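Long-range contacts in putative metal-dependent hydrolase (Bacillus subtilis, PDB 6KNS), which probably acts as a zinc-dependent hydrolase of the metallo-beta-lactamase fold, perhaps a 3'-tRNA processing endoribonuclease: residues A[172-178]-A[204-210]; A[177-183]-A[212-218]. One frame throughout, in Å; residues are numbered along the deposited sequence.

Contact 1: A[172-178]-A[204-210]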
loop_
_atom_site.group_PDB
_atom_site.type_symbol
_atom_site.label_atom_id
_atom_site.label_comp_id
_atom_site.label_asym_id
_atom_site.label_seq_id
_atom_site.Cartn_x
_atom_site.Cartn_y
_atom_site.Cartn_z
ATOM N N SER A 172 -26.746 1.440 -14.744
ATOM C CA SER A 172 -26.421 0.030 -14.531
ATOM C C SER A 172 -27.365 -0.907 -15.285
ATOM O O SER A 172 -27.278 -2.124 -15.103
ATOM C CB SER A 172 -26.502 -0.322 -13.041
ATOM O OG SER A 172 -25.742 0.572 -12.238
ATOM N N GLU A 173 -28.248 -0.358 -16.129
ATOM C CA GLU A 173 -29.291 -1.147 -16.776
ATOM C C GLU A 173 -28.792 -2.413 -17.489
ATOM O O GLU A 173 -27.941 -2.373 -18.382
ATOM C CB GLU A 173 -30.125 -0.300 -17.766
ATOM C CG GLU A 173 -31.364 -1.062 -18.224
ATOM C CD GLU A 173 -32.406 -0.191 -18.928
ATOM O OE1 GLU A 173 -32.044 0.862 -19.496
ATOM O OE2 GLU A 173 -33.584 -0.591 -18.920
ATOM N N ASN A 174 -29.346 -3.537 -17.069
ATOM C CA ASN A 174 -29.023 -4.836 -17.624
ATOM C C ASN A 174 -27.580 -5.283 -17.450
ATOM O O ASN A 174 -27.153 -6.190 -18.133
ATOM C CB ASN A 174 -29.466 -4.923 -19.083
ATOM C CG ASN A 174 -30.951 -4.645 -19.254
ATOM O OD1 ASN A 174 -31.357 -4.011 -20.226
ATOM N ND2 ASN A 174 -31.767 -5.112 -18.312
ATOM N N ALA A 175 -26.826 -4.683 -16.531
ATOM C CA ALA A 175 -25.461 -5.172 -16.255
ATOM C C ALA A 175 -25.526 -6.644 -15.851
ATOM O O ALA A 175 -26.420 -7.059 -15.093
ATOM C CB ALA A 175 -24.806 -4.360 -15.160
ATOM N N ASP A 176 -24.572 -7.435 -16.332
ATOM C CA ASP A 176 -24.466 -8.833 -15.866
ATOM C C ASP A 176 -24.040 -8.915 -14.396
ATOM O O ASP A 176 -24.535 -9.762 -13.659
ATOM C CB ASP A 176 -23.509 -9.628 -16.751
ATOM C CG ASP A 176 -23.957 -9.620 -18.201
ATOM O OD1 ASP A 176 -25.001 -10.244 -18.492
ATOM O OD2 ASP A 176 -23.310 -8.952 -19.036
ATOM N N LEU A 177 -23.139 -8.030 -13.988
ATOM C CA LEU A 177 -22.595 -8.010 -12.618
ATOM C C LEU A 177 -22.573 -6.564 -12.188
ATOM O O LEU A 177 -22.050 -5.710 -12.897
ATOM C CB LEU A 177 -21.174 -8.599 -12.549
ATOM C CG LEU A 177 -20.413 -8.502 -11.217
ATOM C CD1 LEU A 177 -21.084 -9.311 -10.156
ATOM C CD2 LEU A 177 -18.969 -8.950 -11.354
ATOM N N LEU A 178 -23.208 -6.285 -11.063
ATOM C CA LEU A 178 -23.111 -4.992 -10.434
ATOM C C LEU A 178 -22.217 -5.161 -9.221
ATOM O O LEU A 178 -22.607 -5.844 -8.274
ATOM C CB LEU A 178 -24.478 -4.506 -9.961
ATOM C CG LEU A 178 -24.495 -3.213 -9.141
ATOM C CD1 LEU A 178 -23.896 -2.050 -9.934
ATOM C CD2 LEU A 178 -25.924 -2.882 -8.715
ATOM N N ILE A 204 -30.501 -0.901 -6.307
ATOM C CA ILE A 204 -29.896 -0.657 -7.622
ATOM C C ILE A 204 -29.923 -1.917 -8.467
ATOM O O ILE A 204 -30.393 -1.881 -9.609
ATOM C CB ILE A 204 -28.473 -0.098 -7.575
ATOM C CG1 ILE A 204 -28.438 1.288 -6.913
ATOM C CG2 ILE A 204 -27.960 0.035 -8.971
ATOM C CD1 ILE A 204 -27.015 1.744 -6.387
ATOM N N ALA A 205 -29.477 -3.029 -7.903
ATOM C CA ALA A 205 -29.471 -4.301 -8.616
ATOM C C ALA A 205 -30.913 -4.632 -9.060
ATOM O O ALA A 205 -31.151 -5.082 -10.183
ATOM C CB ALA A 205 -28.927 -5.387 -7.718
ATOM N N LYS A 206 -31.868 -4.384 -8.170
ATOM C CA LYS A 206 -33.265 -4.736 -8.441
ATOM C C LYS A 206 -33.807 -3.919 -9.598
ATOM O O LYS A 206 -34.218 -4.475 -10.610
ATOM C CB LYS A 206 -34.161 -4.538 -7.212
ATOM C CG LYS A 206 -35.653 -4.651 -7.543
ATOM C CD LYS A 206 -36.507 -4.549 -6.300
ATOM C CE LYS A 206 -37.959 -4.826 -6.637
ATOM N NZ LYS A 206 -38.804 -4.159 -5.625
ATOM N N GLU A 207 -33.779 -2.600 -9.455
ATOM C CA GLU A 207 -34.430 -1.737 -10.445
ATOM C C GLU A 207 -33.682 -1.702 -11.769
ATOM O O GLU A 207 -34.287 -1.457 -12.800
ATOM C CB GLU A 207 -34.634 -0.343 -9.884
ATOM C CG GLU A 207 -35.583 -0.377 -8.723
ATOM C CD GLU A 207 -36.104 0.972 -8.336
ATOM O OE1 GLU A 207 -36.423 1.763 -9.249
ATOM O OE2 GLU A 207 -36.222 1.240 -7.114
ATOM N N ALA A 208 -32.377 -1.986 -11.737
ATOM C CA ALA A 208 -31.580 -2.055 -12.974
ATOM C C ALA A 208 -31.744 -3.408 -13.685
ATOM O O ALA A 208 -31.320 -3.567 -14.822
ATOM C CB ALA A 208 -30.121 -1.811 -12.673
ATOM N N GLY A 209 -32.330 -4.389 -13.012
ATOM C CA GLY A 209 -32.294 -5.776 -13.513
ATOM C C GLY A 209 -30.869 -6.321 -13.648
ATOM O O GLY A 209 -30.521 -6.883 -14.656
ATOM N N ALA A 210 -30.023 -6.124 -12.649
ATOM C CA ALA A 210 -28.665 -6.669 -12.703
ATOM C C ALA A 210 -28.707 -8.197 -12.641
ATOM O O ALA A 210 -29.521 -8.768 -11.928
ATOM C CB ALA A 210 -27.816 -6.100 -11.571
#
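Leu178 and Ile204 meet at about a right angle where strand 177-181 packs against the last turns of helix 198-208, within a beta-alpha-beta unit of the metallo-beta-lactamase fold. Leu178 swings CG anti to its backbone N (chi1 174°), which carries CD2 to 3.6 Å from Ile204 CG2; the same methyl also lies against Ala205. Both branched residues are buried and suit a helix-on-sheet layer, where their methyls interlock between the two elements. Closer to the helix end the side chains become small (alanine and serine), which lets the backbones approach. Ala210 CB lies 4.0 Å from Leu178 CB, and Ala208 CB faces Ser172 CB at 3.9 Å. The Ser172 hydroxyl turns back to bond Phe168 O of the preceding helix, which satisfies a polar atom in this buried place. Gly209, with its positive phi of 60°, ends the helix in a Schellman motif. A type II turn from Ser172 to Ala175 packs against this end, with Asn174, also at positive phi, in its third position. The turn offers its backbone to the helix terminus: Asn174 N donates to Ala208 O at 3.0 Å, nearly straight at 175°.

Contact 2: A[177-183]-A[212-218]. With ZN (zinc ion), chain G.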
loop_
_atom_site.group_PDB
_atom_site.type_symbol
_atom_site.label_atom_id
_atom_site.label_comp_id
_atom_site.label_asym_id
_atom_site.label_seq_id
_atom_site.Cartn_x
_atom_site.Cartn_y
_atom_site.Cartn_z
ATOM N N LEU A 177 -23.139 -8.030 -13.988
ATOM C CA LEU A 177 -22.595 -8.010 -12.618
ATOM C C LEU A 177 -22.573 -6.564 -12.188
ATOM O O LEU A 177 -22.050 -5.710 -12.897
ATOM C CB LEU A 177 -21.174 -8.599 -12.549
ATOM C CG LEU A 177 -20.413 -8.502 -11.217
ATOM C CD1 LEU A 177 -21.084 -9.311 -10.156
ATOM C CD2 LEU A 177 -18.969 -8.950 -11.354
ATOM N N LEU A 178 -23.208 -6.285 -11.063
ATOM C CA LEU A 178 -23.111 -4.992 -10.434
ATOM C C LEU A 178 -22.217 -5.161 -9.221
ATOM O O LEU A 178 -22.607 -5.844 -8.274
ATOM C CB LEU A 178 -24.478 -4.506 -9.961
ATOM C CG LEU A 178 -24.495 -3.213 -9.141
ATOM C CD1 LEU A 178 -23.896 -2.050 -9.934
ATOM C CD2 LEU A 178 -25.924 -2.882 -8.715
ATOM N N ILE A 179 -21.065 -4.506 -9.261
ATOM C CA ILE A 179 -20.202 -4.376 -8.113
ATOM C C ILE A 179 -20.512 -3.039 -7.396
ATOM O O ILE A 179 -20.202 -1.971 -7.898
ATOM C CB ILE A 179 -18.739 -4.446 -8.503
ATOM C CG1 ILE A 179 -18.480 -5.705 -9.361
ATOM C CG2 ILE A 179 -17.896 -4.422 -7.215
ATOM C CD1 ILE A 179 -17.016 -5.810 -9.907
ATOM N N SER A 180 -21.133 -3.139 -6.218
ATOM C CA SER A 180 -21.580 -2.005 -5.465
ATOM C C SER A 180 -20.850 -1.931 -4.165
ATOM O O SER A 180 -20.718 -2.918 -3.454
ATOM C CB SER A 180 -23.066 -2.096 -5.133
ATOM O OG SER A 180 -23.471 -0.924 -4.449
ATOM N N GLU A 181 -20.394 -0.730 -3.861
ATOM C CA GLU A 181 -19.904 -0.422 -2.557
ATOM C C GLU A 181 -21.051 -0.717 -1.572
ATOM O O GLU A 181 -22.239 -0.643 -1.923
ATOM C CB GLU A 181 -19.402 1.029 -2.511
ATOM C CG GLU A 181 -20.437 2.132 -2.357
ATOM C CD GLU A 181 -20.175 2.939 -1.083
ATOM O OE1 GLU A 181 -20.650 2.522 0.011
ATOM O OE2 GLU A 181 -19.457 3.964 -1.182
ATOM N N CYS A 182 -20.680 -1.107 -0.366
ATOM C CA CYS A 182 -21.642 -1.393 0.654
ATOM C C CYS A 182 -20.993 -1.211 2.004
ATOM O O CYS A 182 -20.841 -2.152 2.747
ATOM C CB CYS A 182 -22.124 -2.826 0.450
ATOM S SG CYS A 182 -23.502 -3.316 1.467
ATOM N N ASN A 183 -20.611 0.007 2.327
ATOM C CA ASN A 183 -19.816 0.268 3.514
ATOM C C ASN A 183 -20.652 0.266 4.804
ATOM O O ASN A 183 -20.077 0.259 5.872
ATOM C CB ASN A 183 -19.088 1.616 3.366
ATOM C CG ASN A 183 -17.703 1.618 4.039
ATOM O OD1 ASN A 183 -17.513 1.067 5.132
ATOM N ND2 ASN A 183 -16.749 2.194 3.383
ATOM N N GLU A 212 -26.451 -10.117 -11.324
ATOM C CA GLU A 212 -26.118 -10.462 -9.965
ATOM C C GLU A 212 -25.423 -9.296 -9.285
ATOM O O GLU A 212 -25.009 -8.351 -9.964
ATOM C CB GLU A 212 -25.246 -11.717 -9.914
ATOM C CG GLU A 212 -23.803 -11.525 -10.333
ATOM C CD GLU A 212 -23.028 -12.826 -10.343
ATOM O OE1 GLU A 212 -23.178 -13.535 -11.347
ATOM O OE2 GLU A 212 -22.258 -13.110 -9.389
ATOM N N LEU A 213 -25.297 -9.385 -7.963
ATOM C CA LEU A 213 -24.784 -8.297 -7.145
ATOM C C LEU A 213 -23.602 -8.772 -6.293
ATOM O O LEU A 213 -23.678 -9.832 -5.666
ATOM C CB LEU A 213 -25.904 -7.718 -6.264
ATOM C CG LEU A 213 -25.571 -6.610 -5.272
ATOM C CD1 LEU A 213 -24.959 -5.407 -6.014
ATOM C CD2 LEU A 213 -26.799 -6.203 -4.443
ATOM N N LEU A 214 -22.532 -7.976 -6.297
ATOM C CA LEU A 214 -21.340 -8.201 -5.471
ATOM C C LEU A 214 -21.100 -7.007 -4.569
ATOM O O LEU A 214 -20.893 -5.906 -5.042
ATOM C CB LEU A 214 -20.088 -8.418 -6.334
ATOM C CG LEU A 214 -18.786 -8.748 -5.587
ATOM C CD1 LEU A 214 -18.863 -10.133 -4.926
ATOM C CD2 LEU A 214 -17.584 -8.689 -6.511
ATOM N N LEU A 215 -21.140 -7.244 -3.267
ATOM C CA LEU A 215 -21.012 -6.208 -2.288
ATOM C C LEU A 215 -19.554 -6.056 -1.894
ATOM O O LEU A 215 -18.891 -7.028 -1.565
ATOM C CB LEU A 215 -21.874 -6.567 -1.067
ATOM C CG LEU A 215 -23.369 -6.807 -1.359
ATOM C CD1 LEU A 215 -24.112 -7.253 -0.069
ATOM C CD2 LEU A 215 -24.047 -5.568 -1.969
ATOM N N THR A 216 -19.059 -4.828 -1.882
ATOM C CA THR A 216 -17.655 -4.576 -1.614
ATOM C C THR A 216 -17.460 -3.261 -0.804
ATOM O O THR A 216 -18.423 -2.668 -0.277
ATOM C CB THR A 216 -16.888 -4.601 -2.960
ATOM O OG1 THR A 216 -15.479 -4.548 -2.714
ATOM C CG2 THR A 216 -17.305 -3.425 -3.885
ATOM N N HIS A 217 -16.213 -2.835 -0.666
ATOM C CA HIS A 217 -15.863 -1.648 0.122
ATOM C C HIS A 217 -16.369 -1.827 1.540
ATOM O O HIS A 217 -17.031 -0.962 2.100
ATOM C CB HIS A 217 -16.433 -0.396 -0.507
ATOM C CG HIS A 217 -15.628 0.828 -0.250
ATOM N ND1 HIS A 217 -15.790 1.600 0.881
ATOM C CD2 HIS A 217 -14.615 1.390 -0.963
ATOM C CE1 HIS A 217 -14.942 2.615 0.831
ATOM N NE2 HIS A 217 -14.214 2.509 -0.275
ATOM N N LEU A 218 -15.993 -2.962 2.111
ATOM C CA LEU A 218 -16.628 -3.528 3.292
ATOM C C LEU A 218 -16.210 -2.822 4.578
ATOM O O LEU A 218 -15.111 -2.272 4.657
ATOM C CB LEU A 218 -16.268 -5.009 3.398
ATOM C CG LEU A 218 -16.661 -5.871 2.216
ATOM C CD1 LEU A 218 -16.068 -7.332 2.392
ATOM C CD2 LEU A 218 -18.187 -5.840 2.046
HETATM ZN ZN ZN G . -13.237 4.266 -0.907
#
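His217, Cys182 and Leu214 are among the residues most covered where strands 177-181 and 212-216 run side by side, the parallel neighbours of a beta-alpha-beta unit in the metallo-beta-lactamase fold. The ladder begins with Leu178 N to Glu212 O and continues through Leu214, whose N donates to Leu178 O and whose O accepts from Ser180 N at 3.0 Å. Leucine suits this buried site: its CB rests on Leu177 CD1, and its CD2 approaches Ile179 CG1 at 4.2 Å. On the opposite face, Leu213 lies alongside Leu178, pointing the same way, with Leu213 CD1 3.8 Å from Leu178 CD2; helix 198-208 covers this side.

Beyond Glu181 and Thr216 the strands give way to loops at the zinc site. Cys182 N still reaches Thr216 O at 2.7 Å, but the bond is bent to 134°. The small Cys182 side chain fits against Leu215, CB to CB at 4.0 Å, while SG approaches Leu215 CD2. Thr216 turns its methyl to Ile179 CG2, and Thr216 OG1 and the Tyr28 hydroxyl form a hydrogen bond.

One residue later, His217 has positive phi and turns toward strand 177-181, its CB 3.9 Å from Glu181 CB. With CG anti to the backbone N (chi1 -151°), its ring is directed to the zinc ion. Glu181 is buried, and its carboxylate is held by His195, Ser162 N and Met196 N, so an acidic chain is accommodated beside the metal centre. Asn183 CG sits at the edge of the imidazole, in its plane, with the amide and ring planes 67° apart. Asp69, His70 and Asp161 complete the zinc site, which histidine suits because an imidazole nitrogen is a good zinc ligand: His217 NE2 binds the zinc ion at 2.1 Å.

Overall arrangement
Contacts 1 and 2 belong to one beta-alpha-beta unit: strand 177-181 is shared by both, contact 1 setting it against the end of helix 198-208 and contact 2 against the following strand, 212-216. Leu178 joins them, since it packs on the helix in one and on Leu213 in the other, and Ala205 also touches Leu213. Both are largely buried, but contact 1 lies farther from the chain's centre and has an exposed edge at Glu173, Asn174 and Gly209. Its chemistry is apolar packing of branched and small side chains, with one backbone bond at the helix end, whereas contact 2 has a ladder of backbone bonds, flanked by leucines, that ends beside a zinc ligand.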